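Local structure of dihydropteridine reductase (Caenorhabditis elegans, 1OOE) at the interface of chains A and B. The protein catalyses the NADH- or NADPH-dependent reduction of dihydropteridine to tetrahydropteridine as a homodimeric short-chain dehydrogenase/reductase, probably regenerating tetrahydrobiopterin from quinonoid dihydrobiopterin. Sequence-based numbering; all coordinates share one arbitrary frame. Chains: chain A/B, Dihydropteridine reductase.

Contact 1: the interface of chains A and B. Residues chain A 94, 97-98, 101, 145; chain B 53, 101, 105-106.
Helices 93-118 and 141-158 form the helical dimer interface typical of short-chain dehydrogenases/reductases, and here B:Trp53, first residue of helix 53-68, lies against one side of A:Val94, A:Ala97 and A:Asp98. The A:Val94 methyl CG1 sits over a face of the indole, toward the rim, 3.4 Å from CD1 of B:Trp53 in a CH-pi contact. This methyl is carried there by being trans to its own backbone nitrogen (chi1 173°). B:Trp106 of the same chain backs the opposite face with its CD1, so the indole is clamped between a neighbour of its own subunit and a methyl of the other. The six-membered ring runs on along helix 93-118 of chain A: CH2 of B:Trp53 meets A:Ala97 CB at 3.7 Å, and CE3 reaches A:Asp98 CA at 3.5 Å. The A:Asp98 carboxylate stands almost upright to the indole (planes 87° apart) and places OD1 at the ring edge, in its plane. Two waters also sit beside that oxygen: water 1, 2.8 Å from A:Asp98 OD1, leads to the backbone N of B:Trp53, and water 2 also contacts OD1 and lies 3.1 Å from the indole NE1 of B:Trp106. Beyond the indole, A:Ile101 crosses B:Trp53 at about a right angle, with CG1 nearest CZ3. Looser apolar contacts follow: the A:Met145 thioether SD passes B:Val105 CG1 at 4.2 Å, and the CG2 methyls of A:Ile101 and B:Ile101 face each other at 4.3 Å. The indole and its water-bridged rim probably help hold the homodimer together.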
# COMPACT_ATOMS: atom_id res chain seq x y z
N VAL A 94 13.37 -0.84 -5.06
CA VAL A 94 12.19 -1.26 -5.80
C VAL A 94 12.01 -2.78 -5.80
O VAL A 94 10.89 -3.28 -5.60
CB VAL A 94 12.23 -0.75 -7.26
CG1 VAL A 94 11.08 -1.33 -8.05
CG2 VAL A 94 12.14 0.78 -7.26
N ALA A 97 10.65 -3.70 -2.60
CA ALA A 97 9.32 -3.13 -2.44
C ALA A 97 8.34 -4.06 -3.15
O ALA A 97 7.24 -4.33 -2.66
CB ALA A 97 9.25 -1.73 -3.04
N ASP A 98 8.75 -4.56 -4.32
CA ASP A 98 7.93 -5.47 -5.12
C ASP A 98 7.68 -6.76 -4.34
O ASP A 98 6.54 -7.24 -4.26
CB ASP A 98 8.65 -5.77 -6.44
CG ASP A 98 7.88 -6.71 -7.34
OD1 ASP A 98 6.75 -6.37 -7.75
OD2 ASP A 98 8.42 -7.80 -7.65
N ILE A 101 5.08 -6.22 -1.54
CA ILE A 101 3.68 -6.10 -1.94
C ILE A 101 3.18 -7.52 -2.19
O ILE A 101 2.10 -7.91 -1.72
CB ILE A 101 3.53 -5.29 -3.25
CG1 ILE A 101 3.87 -3.81 -3.01
CG2 ILE A 101 2.11 -5.44 -3.81
CD1 ILE A 101 2.86 -3.05 -2.16
N MET A 145 5.48 0.52 3.23
CA MET A 145 4.40 0.80 2.27
C MET A 145 3.40 -0.34 2.18
O MET A 145 2.19 -0.13 2.22
CB MET A 145 4.95 0.98 0.85
CG MET A 145 5.76 2.21 0.60
SD MET A 145 5.79 2.44 -1.18
CE MET A 145 6.95 1.20 -1.70
N TRP B 53 7.71 -4.20 -12.30
CA TRP B 53 8.22 -3.06 -11.54
C TRP B 53 9.72 -2.78 -11.73
O TRP B 53 10.11 -1.65 -12.01
CB TRP B 53 7.91 -3.25 -10.05
CG TRP B 53 7.80 -1.97 -9.26
CD1 TRP B 53 8.14 -0.71 -9.67
CD2 TRP B 53 7.34 -1.84 -7.91
NE1 TRP B 53 7.91 0.19 -8.66
CE2 TRP B 53 7.41 -0.48 -7.57
CE3 TRP B 53 6.85 -2.76 -6.96
CZ2 TRP B 53 7.03 0.01 -6.31
CZ3 TRP B 53 6.47 -2.28 -5.71
CH2 TRP B 53 6.56 -0.91 -5.40
N ILE B 101 -2.21 -0.58 -7.73
CA ILE B 101 -0.86 -0.62 -7.18
C ILE B 101 0.14 -0.23 -8.28
O ILE B 101 1.06 0.56 -8.05
CB ILE B 101 -0.51 -2.02 -6.62
CG1 ILE B 101 -1.31 -2.30 -5.34
CG2 ILE B 101 0.99 -2.13 -6.35
CD1 ILE B 101 -0.98 -1.38 -4.19
N VAL B 105 1.38 3.26 -6.83
CA VAL B 105 2.56 2.88 -6.05
C VAL B 105 3.83 2.73 -6.88
O VAL B 105 4.87 3.28 -6.53
CB VAL B 105 2.29 1.58 -5.27
CG1 VAL B 105 3.55 1.16 -4.50
CG2 VAL B 105 1.13 1.79 -4.30
N TRP B 106 3.76 1.99 -7.99
CA TRP B 106 4.94 1.79 -8.83
C TRP B 106 5.54 3.12 -9.32
O TRP B 106 6.76 3.32 -9.26
CB TRP B 106 4.60 0.91 -10.04
CG TRP B 106 4.39 -0.55 -9.70
CD1 TRP B 106 4.09 -1.07 -8.47
CD2 TRP B 106 4.43 -1.66 -10.61
NE1 TRP B 106 3.93 -2.44 -8.56
CE2 TRP B 106 4.14 -2.82 -9.86
CE3 TRP B 106 4.69 -1.78 -11.98
CZ2 TRP B 106 4.10 -4.10 -10.45
CZ3 TRP B 106 4.65 -3.05 -12.56
CH2 TRP B 106 4.35 -4.19 -11.79
O HOH W 1 6.83 -6.51 -10.57
O HOH W 2 4.38 -4.87 -6.65

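Contact 2: the interface of chains A and B. Residues chain A 133, 135-137, 144-145; chain B 152, 156.
The imidazole of B:His152 rests on the backbone of A:Gly144, whose CA lies 3.6 Å from ring atom CE1. With no side chain on A:Gly144, the ring comes directly up to the main chain of helix 141-158. The carbonyl oxygen of A:Gly144 stands over a face of the imidazole, displaced toward the rim, 3.5 Å from ND1 of B:His152. B:His152 extends from its own helix with CG trans to the backbone nitrogen (chi1 -171°), and its ring is turned about a right angle to the stem (chi2 -90°), presenting a face to A:Gly144 and an edge to the segment 133-137. At that edge A:Thr137 OG1 lies in the ring plane, 3.4 Å from CE1 of B:His152. Further round, NE2 donates a hydrogen bond to the carbonyl oxygen of A:Gly135, 2.9 Å away. This bond is bent: NE2 approaches from above the carbonyl plane, 45° out of it, while the oxygen is itself tilted from the ring plane. A:Ala133 O is a further carbonyl near NE2, so this end of the imidazole faces main-chain oxygens. One helical turn on, B:Ser156 supplies the outer polar rim. Its hydroxyl OG accepts a fairly straight hydrogen bond from the backbone N of A:Thr137 at 3.0 Å. The same OG has a weak link of undecided direction to A:Thr137 OG1. Together B:His152 and B:Ser156 grip the loop at A:Gly135 and A:Thr137, just after 3-10 helix 131-134. That stretch leads to helix 141-158, where A:Gly144 and A:Met145 are the first two X residues of the family's YXXXK motif, so the partner subunit packs directly beside a catalytic element.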
# COMPACT_ATOMS: atom_id res chain seq x y z
N ALA A 133 4.96 -0.01 10.84
CA ALA A 133 4.27 0.78 9.82
C ALA A 133 3.37 1.88 10.38
O ALA A 133 2.78 2.64 9.62
CB ALA A 133 3.46 -0.15 8.91
N GLY A 135 4.41 4.30 11.81
CA GLY A 135 5.21 5.51 11.71
C GLY A 135 6.14 5.42 10.51
O GLY A 135 6.12 4.43 9.79
N PRO A 136 6.98 6.45 10.27
CA PRO A 136 7.90 6.41 9.13
C PRO A 136 8.88 5.23 9.23
O PRO A 136 9.30 4.85 10.32
CB PRO A 136 8.62 7.76 9.23
CG PRO A 136 7.63 8.65 9.92
CD PRO A 136 7.06 7.74 10.98
N THR A 137 9.24 4.66 8.08
CA THR A 137 10.19 3.54 8.05
C THR A 137 11.23 3.77 6.95
O THR A 137 11.34 2.98 6.01
CB THR A 137 9.49 2.19 7.79
OG1 THR A 137 8.84 2.21 6.52
CG2 THR A 137 8.48 1.88 8.89
N GLY A 144 7.38 -0.95 4.80
CA GLY A 144 6.48 0.02 5.38
C GLY A 144 5.26 0.30 4.52
O GLY A 144 4.13 0.30 5.03
N MET A 145 5.48 0.52 3.23
CA MET A 145 4.40 0.80 2.27
C MET A 145 3.40 -0.34 2.18
O MET A 145 2.19 -0.13 2.22
CB MET A 145 4.95 0.98 0.85
CG MET A 145 5.76 2.21 0.60
SD MET A 145 5.79 2.44 -1.18
CE MET A 145 6.95 1.20 -1.70
N HIS B 152 2.08 6.63 3.07
CA HIS B 152 3.11 6.15 3.99
C HIS B 152 4.50 6.38 3.40
O HIS B 152 5.43 6.79 4.10
CB HIS B 152 2.93 4.67 4.32
CG HIS B 152 3.83 4.20 5.41
ND1 HIS B 152 5.09 3.69 5.17
CD2 HIS B 152 3.70 4.25 6.76
CE1 HIS B 152 5.70 3.46 6.32
NE2 HIS B 152 4.88 3.79 7.30
N SER B 156 7.95 8.21 5.02
CA SER B 156 9.27 7.58 5.08
C SER B 156 10.33 8.42 4.37
O SER B 156 11.44 8.60 4.88
CB SER B 156 9.23 6.19 4.45
OG SER B 156 8.53 5.27 5.26

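Contact 1 and contact 2 lie about 13 Å apart, measured between the centres of their C-alpha atoms, and share A:Met145. The side chain of this methionine reaches toward contact 1, whereas its backbone borders contact 2, so helix 141-158 of chain A spans both. Contact 1 draws mainly on helices 93-118 and 53-68, contact 2 on helix 141-158 and the preceding loop. The two-fold axis repeats each with the chains exchanged. A largely apolar helix packing is thereby combined with direct polar grips near the active-site segment, which may help dimer formation to steady that segment.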